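Local coordinates for exopolyphosphatase (PDB 3MDQ), which probably hydrolyses inorganic polyphosphate by splitting off terminal phosphates, as a Ppx/GppA-family phosphatase with an actin-like ATPase fold, at residues Q4-I9 against Y305-G310; T80-V85 against Y297-G302; F145-K150 against K197-W202; L117-V122 against S133-I138. One frame throughout, in Å; residues are numbered along the deposited sequence. Where two conformers were deposited one is given.

Contact 1. Residues Q4-I9 against Y305-G310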
# COMPACT_ATOMS: atom_id res chain seq x y z
N GLN A 4 11.59 0.96 -24.16
CA GLN A 4 12.32 2.15 -23.63
C GLN A 4 12.34 2.04 -22.10
O GLN A 4 12.17 0.94 -21.55
CB GLN A 4 11.65 3.47 -24.09
CG GLN A 4 12.53 4.73 -24.01
CD GLN A 4 13.98 4.47 -24.39
OE1 GLN A 4 14.87 4.47 -23.53
NE2 GLN A 4 14.22 4.23 -25.68
N ARG A 5 12.68 3.14 -21.43
CA ARG A 5 12.60 3.18 -19.99
C ARG A 5 11.29 3.79 -19.54
O ARG A 5 10.80 4.76 -20.12
CB ARG A 5 13.76 3.99 -19.42
CG ARG A 5 15.07 3.34 -19.72
CD ARG A 5 16.18 4.08 -19.09
NE ARG A 5 17.43 3.36 -19.30
CZ ARG A 5 18.59 3.73 -18.80
NH1 ARG A 5 18.68 4.83 -18.05
NH2 ARG A 5 19.68 3.00 -19.04
N ILE A 6 10.74 3.21 -18.48
CA ILE A 6 9.46 3.64 -17.93
C ILE A 6 9.69 4.07 -16.50
O ILE A 6 10.35 3.38 -15.74
CB ILE A 6 8.41 2.50 -17.94
CG1 ILE A 6 8.09 2.12 -19.40
CG2 ILE A 6 7.15 2.91 -17.18
CD1 ILE A 6 7.22 0.88 -19.53
N GLY A 7 9.13 5.21 -16.12
CA GLY A 7 9.16 5.68 -14.75
C GLY A 7 7.74 5.78 -14.20
O GLY A 7 6.85 6.34 -14.86
N VAL A 8 7.52 5.24 -13.00
CA VAL A 8 6.23 5.27 -12.34
C VAL A 8 6.43 5.89 -10.97
O VAL A 8 7.32 5.50 -10.23
CB VAL A 8 5.64 3.84 -12.16
CG1 VAL A 8 4.30 3.91 -11.44
CG2 VAL A 8 5.47 3.13 -13.50
N ILE A 9 5.56 6.86 -10.64
CA ILE A 9 5.51 7.49 -9.31
C ILE A 9 4.13 7.14 -8.70
O ILE A 9 3.10 7.36 -9.32
CB ILE A 9 5.69 9.02 -9.36
CG1 ILE A 9 7.07 9.37 -9.90
CG2 ILE A 9 5.44 9.63 -7.95
CD1 ILE A 9 7.25 10.84 -10.32
N TYR A 305 3.15 -2.99 -15.23
CA TYR A 305 2.80 -4.17 -16.02
C TYR A 305 1.54 -3.95 -16.86
O TYR A 305 1.41 -4.52 -17.94
CB TYR A 305 2.72 -5.41 -15.14
CG TYR A 305 4.10 -5.95 -14.84
CD1 TYR A 305 4.76 -6.73 -15.77
CD2 TYR A 305 4.77 -5.65 -13.67
CE1 TYR A 305 6.05 -7.21 -15.54
CE2 TYR A 305 6.10 -6.11 -13.45
CZ TYR A 305 6.70 -6.89 -14.39
OH TYR A 305 7.99 -7.37 -14.16
N THR A 306 0.66 -3.07 -16.41
CA THR A 306 -0.50 -2.65 -17.21
C THR A 306 -0.01 -1.95 -18.46
O THR A 306 -0.46 -2.23 -19.57
CB THR A 306 -1.47 -1.79 -16.37
OG1 THR A 306 -1.98 -2.60 -15.31
CG2 THR A 306 -2.63 -1.28 -17.18
N MSE A 307 0.99 -1.08 -18.30
CA MSE A 307 1.62 -0.39 -19.45
C MSE A 307 2.28 -1.39 -20.40
O MSE A 307 2.12 -1.28 -21.61
CB MSE A 307 2.65 0.65 -18.97
CG MSE A 307 1.98 1.85 -18.34
SE MSE A 307 3.29 2.98 -17.40
CE MSE A 307 4.11 3.74 -19.05
N LEU A 308 3.03 -2.34 -19.87
CA LEU A 308 3.70 -3.34 -20.69
C LEU A 308 2.68 -4.24 -21.40
O LEU A 308 2.94 -4.72 -22.52
CB LEU A 308 4.67 -4.19 -19.85
CG LEU A 308 5.88 -3.44 -19.23
CD1 LEU A 308 6.73 -4.34 -18.37
CD2 LEU A 308 6.70 -2.77 -20.36
N ASP A 309 1.53 -4.49 -20.78
CA ASP A 309 0.44 -5.26 -21.41
C ASP A 309 -0.14 -4.50 -22.61
O ASP A 309 -0.83 -5.10 -23.49
CB ASP A 309 -0.73 -5.54 -20.44
CG ASP A 309 -0.42 -6.58 -19.35
OD1 ASP A 309 0.59 -7.34 -19.40
OD2 ASP A 309 -1.23 -6.66 -18.38
N GLY A 310 0.10 -3.18 -22.67
CA GLY A 310 -0.56 -2.31 -23.66
C GLY A 310 -1.97 -1.89 -23.31
O GLY A 310 -2.86 -1.80 -24.21

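Contact 2. Residues T80-V85 against Y297-G302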
# COMPACT_ATOMS: atom_id res chain seq x y z
N THR A 80 0.67 8.60 -10.37
CA THR A 80 -0.70 8.39 -9.98
C THR A 80 -0.92 9.08 -8.64
O THR A 80 -0.03 9.14 -7.80
CB THR A 80 -1.06 6.90 -9.86
OG1 THR A 80 -0.20 6.30 -8.88
CG2 THR A 80 -0.92 6.17 -11.21
N GLY A 81 -2.08 9.66 -8.46
CA GLY A 81 -2.52 10.18 -7.17
C GLY A 81 -3.67 9.31 -6.68
O GLY A 81 -4.62 9.08 -7.42
N THR A 82 -3.61 8.88 -5.42
CA THR A 82 -4.61 7.94 -4.87
C THR A 82 -5.36 8.58 -3.67
O THR A 82 -5.82 9.71 -3.81
CB THR A 82 -3.97 6.61 -4.54
OG1 THR A 82 -2.83 6.80 -3.68
CG2 THR A 82 -3.59 5.89 -5.89
N SER A 83 -5.57 7.86 -2.57
CA SER A 83 -6.55 8.30 -1.54
C SER A 83 -6.40 9.77 -1.09
O SER A 83 -7.38 10.52 -1.08
CB SER A 83 -6.42 7.40 -0.32
OG SER A 83 -7.35 7.79 0.67
N ALA A 84 -5.23 10.17 -0.61
CA ALA A 84 -5.10 11.52 -0.08
C ALA A 84 -5.31 12.58 -1.18
O ALA A 84 -5.86 13.65 -0.94
CB ALA A 84 -3.75 11.74 0.59
N VAL A 85 -4.89 12.27 -2.39
CA VAL A 85 -5.05 13.21 -3.51
C VAL A 85 -6.51 13.28 -3.93
O VAL A 85 -7.14 14.37 -3.95
CB VAL A 85 -4.16 12.82 -4.69
CG1 VAL A 85 -4.42 13.73 -5.91
CG2 VAL A 85 -2.66 12.84 -4.32
N TYR A 297 5.27 -6.67 -4.75
CA TYR A 297 4.72 -5.76 -5.78
C TYR A 297 3.39 -5.21 -5.34
O TYR A 297 2.58 -5.90 -4.70
CB TYR A 297 4.49 -6.51 -7.09
CG TYR A 297 5.73 -6.91 -7.86
CD1 TYR A 297 7.02 -6.76 -7.34
CD2 TYR A 297 5.59 -7.45 -9.12
CE1 TYR A 297 8.12 -7.13 -8.08
CE2 TYR A 297 6.69 -7.80 -9.86
CZ TYR A 297 7.95 -7.65 -9.32
OH TYR A 297 9.04 -8.03 -10.08
N SER A 298 3.13 -3.95 -5.68
CA SER A 298 1.90 -3.29 -5.33
C SER A 298 1.55 -2.31 -6.49
O SER A 298 1.77 -2.63 -7.64
CB SER A 298 1.99 -2.62 -3.96
OG SER A 298 2.99 -1.64 -3.90
N LEU A 299 0.96 -1.17 -6.18
CA LEU A 299 0.45 -0.29 -7.22
C LEU A 299 1.46 0.06 -8.31
O LEU A 299 1.13 -0.02 -9.49
CB LEU A 299 -0.12 1.01 -6.63
CG LEU A 299 -0.62 2.05 -7.62
CD1 LEU A 299 -1.79 1.52 -8.43
CD2 LEU A 299 -1.03 3.32 -6.83
N LYS A 300 2.67 0.47 -7.94
CA LYS A 300 3.62 0.96 -8.94
C LYS A 300 3.98 -0.13 -9.96
O LYS A 300 4.07 0.13 -11.16
CB LYS A 300 4.88 1.54 -8.27
CG LYS A 300 5.76 0.57 -7.52
CD LYS A 300 6.74 1.25 -6.52
CE LYS A 300 7.75 0.22 -5.84
NZ LYS A 300 6.98 -0.77 -5.10
N GLU A 301 4.13 -1.36 -9.48
CA GLU A 301 4.36 -2.49 -10.37
C GLU A 301 3.12 -2.82 -11.20
O GLU A 301 3.24 -3.17 -12.36
CB GLU A 301 4.84 -3.73 -9.64
CG GLU A 301 6.26 -3.62 -9.10
CD GLU A 301 6.40 -2.94 -7.77
OE1 GLU A 301 5.40 -2.70 -7.04
OE2 GLU A 301 7.59 -2.64 -7.40
N GLY A 302 1.94 -2.71 -10.62
CA GLY A 302 0.75 -2.90 -11.40
C GLY A 302 0.59 -1.92 -12.52
O GLY A 302 0.12 -2.27 -13.60

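Contact 3. Residues F145-K150 against K197-W202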
# COMPACT_ATOMS: atom_id res chain seq x y z
N PHE A 145 -9.20 -4.18 -1.38
CA PHE A 145 -9.38 -5.60 -1.32
C PHE A 145 -9.76 -6.10 -2.70
O PHE A 145 -10.62 -5.47 -3.37
CB PHE A 145 -10.48 -5.97 -0.37
CG PHE A 145 -10.19 -5.66 1.08
CD1 PHE A 145 -9.47 -6.54 1.84
CD2 PHE A 145 -10.67 -4.51 1.66
CE1 PHE A 145 -9.20 -6.26 3.17
CE2 PHE A 145 -10.42 -4.24 2.98
CZ PHE A 145 -9.71 -5.11 3.74
N ILE A 146 -9.13 -7.18 -3.14
CA ILE A 146 -9.41 -7.78 -4.43
C ILE A 146 -9.53 -9.30 -4.30
O ILE A 146 -8.65 -9.92 -3.66
CB ILE A 146 -8.31 -7.48 -5.49
CG1 ILE A 146 -7.93 -5.99 -5.53
CG2 ILE A 146 -8.75 -7.99 -6.88
CD1 ILE A 146 -6.72 -5.66 -4.72
N ILE A 147 -10.58 -9.90 -4.87
CA ILE A 147 -10.71 -11.34 -4.92
C ILE A 147 -10.49 -11.78 -6.35
O ILE A 147 -11.15 -11.27 -7.22
CB ILE A 147 -12.04 -11.83 -4.39
CG1 ILE A 147 -12.21 -11.48 -2.91
CG2 ILE A 147 -12.22 -13.35 -4.62
CD1 ILE A 147 -13.58 -11.76 -2.31
N GLY A 148 -9.52 -12.67 -6.57
CA GLY A 148 -9.23 -13.13 -7.92
C GLY A 148 -8.22 -14.23 -7.96
O GLY A 148 -7.93 -14.89 -6.95
N ASN A 149 -7.67 -14.46 -9.15
CA ASN A 149 -6.67 -15.51 -9.38
C ASN A 149 -5.73 -15.06 -10.46
O ASN A 149 -5.63 -13.88 -10.69
CB ASN A 149 -7.36 -16.85 -9.70
CG ASN A 149 -8.25 -16.76 -10.93
OD1 ASN A 149 -8.03 -15.97 -11.83
ND2 ASN A 149 -9.26 -17.63 -10.97
N LYS A 150 -5.00 -15.98 -11.11
CA LYS A 150 -3.96 -15.58 -12.03
C LYS A 150 -4.48 -14.84 -13.24
O LYS A 150 -3.71 -14.10 -13.88
CB LYS A 150 -3.14 -16.80 -12.51
CG LYS A 150 -3.84 -17.74 -13.46
CD LYS A 150 -2.83 -18.79 -13.96
CE LYS A 150 -3.45 -19.75 -14.97
NZ LYS A 150 -2.46 -20.80 -15.36
N LYS A 197 -19.62 -9.96 2.41
CA LYS A 197 -20.52 -10.50 1.40
C LYS A 197 -19.74 -11.11 0.25
O LYS A 197 -20.06 -12.20 -0.20
CB LYS A 197 -21.50 -9.41 0.94
CG LYS A 197 -22.54 -9.10 1.99
CD LYS A 197 -23.52 -8.04 1.49
CE LYS A 197 -24.59 -7.72 2.52
NZ LYS A 197 -25.20 -6.40 2.21
N ALA A 198 -18.72 -10.39 -0.22
CA ALA A 198 -17.88 -10.91 -1.30
C ALA A 198 -17.13 -12.18 -0.95
O ALA A 198 -16.98 -13.08 -1.78
CB ALA A 198 -16.92 -9.83 -1.79
N ILE A 199 -16.61 -12.24 0.26
CA ILE A 199 -15.94 -13.44 0.74
C ILE A 199 -16.92 -14.62 0.77
O ILE A 199 -16.61 -15.74 0.32
CB ILE A 199 -15.30 -13.22 2.13
CG1 ILE A 199 -14.10 -12.30 2.00
CG2 ILE A 199 -14.88 -14.57 2.79
CD1 ILE A 199 -13.49 -11.81 3.36
N ASN A 200 -18.15 -14.36 1.20
CA ASN A 200 -19.16 -15.43 1.22
C ASN A 200 -19.53 -15.91 -0.16
O ASN A 200 -19.77 -17.09 -0.38
CB ASN A 200 -20.40 -14.94 1.95
CG ASN A 200 -20.17 -14.79 3.46
OD1 ASN A 200 -19.19 -15.30 4.00
ND2 ASN A 200 -21.10 -14.10 4.14
N THR A 201 -19.59 -14.99 -1.10
CA THR A 201 -19.91 -15.28 -2.50
C THR A 201 -18.81 -16.07 -3.20
O THR A 201 -19.07 -17.11 -3.81
CB THR A 201 -20.21 -14.00 -3.27
OG1 THR A 201 -21.36 -13.41 -2.69
CG2 THR A 201 -20.50 -14.27 -4.75
N TRP A 202 -17.57 -15.58 -3.10
CA TRP A 202 -16.47 -16.18 -3.89
C TRP A 202 -15.59 -17.20 -3.15
O TRP A 202 -14.84 -17.95 -3.84
CB TRP A 202 -15.61 -15.06 -4.48
CG TRP A 202 -16.37 -14.18 -5.40
CD1 TRP A 202 -16.82 -12.91 -5.15
CD2 TRP A 202 -16.86 -14.52 -6.70
NE1 TRP A 202 -17.52 -12.42 -6.23
CE2 TRP A 202 -17.56 -13.39 -7.19
CE3 TRP A 202 -16.75 -15.66 -7.50
CZ2 TRP A 202 -18.14 -13.38 -8.45
CZ3 TRP A 202 -17.33 -15.64 -8.76
CH2 TRP A 202 -18.02 -14.50 -9.22

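Contact 4. Residues L117-V122 against S133-I138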
# COMPACT_ATOMS: atom_id res chain seq x y z
N LEU A 117 -5.28 -2.11 -10.44
CA LEU A 117 -3.88 -1.97 -10.79
C LEU A 117 -3.00 -2.67 -9.77
O LEU A 117 -2.05 -3.36 -10.14
CB LEU A 117 -3.51 -0.49 -10.93
CG LEU A 117 -4.14 0.27 -12.06
CD1 LEU A 117 -3.98 1.78 -11.83
CD2 LEU A 117 -3.51 -0.15 -13.42
N ILE A 118 -3.32 -2.53 -8.49
CA ILE A 118 -2.60 -3.27 -7.45
C ILE A 118 -2.63 -4.77 -7.77
O ILE A 118 -1.59 -5.46 -7.71
CB ILE A 118 -3.18 -3.02 -6.06
CG1 ILE A 118 -2.83 -1.58 -5.63
CG2 ILE A 118 -2.65 -4.07 -5.05
CD1 ILE A 118 -3.70 -1.05 -4.49
N PHE A 119 -3.81 -5.29 -8.09
CA PHE A 119 -3.92 -6.74 -8.34
C PHE A 119 -3.10 -7.19 -9.55
O PHE A 119 -2.55 -8.31 -9.54
CB PHE A 119 -5.36 -7.21 -8.46
CG PHE A 119 -5.56 -8.68 -8.20
CD1 PHE A 119 -5.39 -9.21 -6.92
CD2 PHE A 119 -5.89 -9.53 -9.22
CE1 PHE A 119 -5.60 -10.55 -6.67
CE2 PHE A 119 -6.14 -10.89 -8.96
CZ PHE A 119 -5.98 -11.38 -7.72
N ARG A 120 -2.98 -6.34 -10.58
CA ARG A 120 -2.09 -6.69 -11.69
C ARG A 120 -0.65 -6.87 -11.20
O ARG A 120 0.05 -7.76 -11.69
CB ARG A 120 -2.14 -5.64 -12.80
CG ARG A 120 -1.18 -5.88 -13.93
CD ARG A 120 -1.59 -7.12 -14.74
NE ARG A 120 -0.63 -7.48 -15.79
CZ ARG A 120 0.44 -8.24 -15.62
NH1 ARG A 120 0.78 -8.73 -14.43
NH2 ARG A 120 1.21 -8.49 -16.67
N GLY A 121 -0.21 -6.05 -10.27
CA GLY A 121 1.12 -6.23 -9.68
C GLY A 121 1.23 -7.52 -8.87
O GLY A 121 2.21 -8.28 -9.01
N VAL A 122 0.21 -7.79 -8.07
CA VAL A 122 0.17 -9.04 -7.28
C VAL A 122 0.23 -10.26 -8.18
O VAL A 122 0.98 -11.22 -7.88
CB VAL A 122 -1.08 -9.05 -6.38
CG1 VAL A 122 -1.29 -10.44 -5.69
CG2 VAL A 122 -0.98 -7.94 -5.32
N SER A 133 -8.10 -16.05 -4.38
CA SER A 133 -7.27 -15.39 -3.40
C SER A 133 -7.86 -14.03 -3.06
O SER A 133 -8.38 -13.33 -3.94
CB SER A 133 -5.85 -15.21 -3.96
OG SER A 133 -5.36 -16.50 -4.42
N LEU A 134 -7.71 -13.63 -1.79
CA LEU A 134 -8.05 -12.28 -1.37
C LEU A 134 -6.74 -11.54 -1.19
O LEU A 134 -5.88 -11.94 -0.36
CB LEU A 134 -8.86 -12.30 -0.07
CG LEU A 134 -9.14 -10.94 0.56
CD1 LEU A 134 -10.01 -10.04 -0.34
CD2 LEU A 134 -9.78 -11.11 1.99
N ALA A 135 -6.55 -10.45 -1.94
CA ALA A 135 -5.41 -9.58 -1.75
C ALA A 135 -5.84 -8.30 -1.07
O ALA A 135 -6.92 -7.79 -1.36
CB ALA A 135 -4.75 -9.24 -3.13
N MSE A 136 -4.98 -7.81 -0.17
CA MSE A 136 -5.26 -6.58 0.57
C MSE A 136 -4.04 -5.65 0.60
O MSE A 136 -2.92 -6.08 0.87
CB MSE A 136 -5.78 -6.89 1.97
CG MSE A 136 -4.87 -7.57 2.84
SE MSE A 136 -5.74 -7.84 4.64
CE MSE A 136 -5.92 -6.18 5.32
N ASP A 137 -4.27 -4.38 0.25
CA ASP A 137 -3.24 -3.35 0.24
C ASP A 137 -3.61 -2.31 1.28
O ASP A 137 -4.62 -1.65 1.14
CB ASP A 137 -3.11 -2.72 -1.14
CG ASP A 137 -1.97 -1.71 -1.19
OD1 ASP A 137 -2.01 -0.71 -0.42
OD2 ASP A 137 -1.02 -1.94 -1.97
N ILE A 138 -2.83 -2.23 2.35
CA ILE A 138 -3.05 -1.24 3.41
C ILE A 138 -2.13 -0.06 3.24
O ILE A 138 -0.89 -0.22 3.20
CB ILE A 138 -2.78 -1.82 4.80
CG1 ILE A 138 -3.72 -3.00 5.07
CG2 ILE A 138 -3.00 -0.73 5.85
CD1 ILE A 138 -3.38 -3.72 6.39

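Contact 1. Residues Q4-I9 against Y305-G310
The strand that carries Ile6 and Val8 runs roughly antiparallel, but well tilted, to the helix that carries Met307 and Leu308: the two short axes make an angle of 141° and approach to 10.6 Å. This is a helix laid on the face of a sheet in the first lobe of an actin-like ATPase fold. The strand is 5-11, central in its five-stranded sheet, and the helix is the last one, 299-309, which follows strand 291-295 of the other lobe's sheet. Ile6 and Val8 both face the helix, while Gly7, between them, has no side chain and makes no contact with it.

Ile6 does most of the work. Its CG2, anti to the backbone N because a chi1 of -65° puts CG1 beside that N, meets Met307 end on, 3.7 Å from CE and 3.9 Å from SE. Met307 is a selenomethionine whose chain bends at its last torsion (chi3 74°), which lays both SE and CE against Ile6 CG2. The other branch of Ile6 ends in CD1, which crosses obliquely over Leu308 CD2 at 3.8 Å. Val8 touches more lightly, with CG2 4.5 Å from Met307 SE. Neighbouring strand 76-81 adds Ile78 to the same apolar patch, again against Met307. The helix closes in a Schellman motif, with Gly310 at positive phi and its N 3.0 Å from Met307 O.

Contact 2. Residues T80-V85 against Y297-G302
Leu299 pushes its CD2 methyl between two threonines, Thr80 and Thr82, at the end of strand 76-81 and the turn into helix 83-87. CD2 lies 3.7 Å from Thr80 OG1 and is equally close, 3.7 Å, to Thr82 CG2. The two encounters differ in kind. Thr82 and Leu299 point at each other and meet methyl to methyl, whereas Thr80 and Leu299 run past one another, so that the methyl rests against a hydroxyl. The leucine's CG is anti to its backbone N (chi1 177°), which carries the isobutyl group out from the first turn of helix 299-309.

That turn is secured from its own side. Glu301 OE1 takes the N-H of the N-cap residue, Ser298 N, at 2.9 Å, and Lys300 NZ forms a salt bridge with Glu301 OE2. The Ser298 side chain makes no capping bond of its own.

The threonine hydroxyls have weak partners elsewhere: Thr80 OG1 with Ile9 O, and Thr82 OG1 with a bound sulfate. Leu299 offers them no polar group. The contact is therefore held by van der Waals packing, and Thr82 can show its methyl to the leucine while its hydroxyl faces an anion, consistent with a phosphate-binding pocket.

Contact 3. Residues F145-K150 against K197-W202
Of residues 145-150, Ile147 alone touches Ala198, Ile199 and Trp202, and it does so as the helix covering the second lobe's sheet runs almost alongside strand 143-148. The two short axes are 10.0 Å apart and only 7° from parallel. In the actin-like fold this lobe is a sheet with helices on its faces; helix 193-202 leads on to strand 206-210, while the adjacent Ile146 turns to helix 111-125 on the other face.

From CB the side chain of Ile147 splits. CG1 sits beside the backbone N (chi1 -63°), which leaves CG2 anti to it; CG2 goes to the C-terminal end of the helix segment and meets Trp202 CB at 3.8 Å. The two side chains cross at a slant, and the indole ring is approached obliquely, so the contact is with the base of the tryptophan and makes no stack. CG1 takes the other direction and serves as the arm that carries CD1 out. An extended second torsion (chi2 172°) drives that methyl into the helix wall, 3.9 Å from Ala198 CB and, more loosely, 4.4 Å from Ile199 CG1. Leu134, on the next strand, also touches both Ile147 and Ile199, extending the apolar layer.

CD1 comes up against the helix backbone as well. It lies 4.0 Å from Ile199 N and 3.7 Å from Ala198 O, the same carbonyl oxygen that accepts the helical hydrogen bond from Trp202 N at 2.9 Å.

Contact 4. Residues L117-V122 against S133-I138
Buried packing of a helix across a strand brings Ile118, Phe119 and Val122 against Ala135 and Asp137, on the side of the second lobe's sheet that faces the first lobe. The helix segment crosses the strand at 116°, with the axes 9.5 Å apart. Ala135 and Asp137 point to the helix, while Leu134 and Met136 point the other way.

Ile118 lies crosswise to Asp137, at about a right angle. Its CD1 methyl is 3.8 Å from Asp137 OD2, and CG2 flanks the same oxygen at 4.1 Å, so that hydrocarbon from Ile118 covers one flank of OD2. The polar need of OD2 is met elsewhere, by a hydrogen bond with Ser211 OG. An alanine in place of Ile118 is likely to open a gap beside the Asp137 carboxylate and let that group turn more freely.

Strand 133-138 is the first strand of its sheet in chain order, though an inner one, and the glycine-rich turn after it belongs to the actin-like ATPase fold, where such a turn binds phosphate; here the Asp137 side chain is about 4 Å from a bound sulfate. Helix 111-125 is the one that follows the first lobe's sheet and comes over to this one.

At the next residue of the helix, Phe119 has CG anti to the backbone N (chi1 -158°), which swings its ring toward the strand. The ring meets Ala135 at its edge, in plane, with CD1 3.8 Å from Ala135 CB and CE1 3.9 Å from it. Val122 CG1 closes in on the same methyl from a turn further along, at 4.5 Å.

Contacts 1 and 2 use the two ends of helix 299-309 against neighbouring strands of the first sheet; their centres are 13 Å apart, and Ile9 O lies 2.9 Å from Thr80 N. Helix 111-125 of contact 4 packs against the same helix: Asp309 OD2 forms a salt bridge with Arg120 NE at 2.8 Å, and Leu299 CD1 packs 3.6 Å from Leu117 CB. Contact 3 adds the far side of the second sheet, tied to contact 4 by Ile146 O and Ala135 N at 2.8 Å, yet about 27 Å between centres from contact 1. Contacts 2 and 4, 11 Å apart between centres, each bring a side chain near bound sulfate, consistent with a phosphate-binding cleft between the lobes.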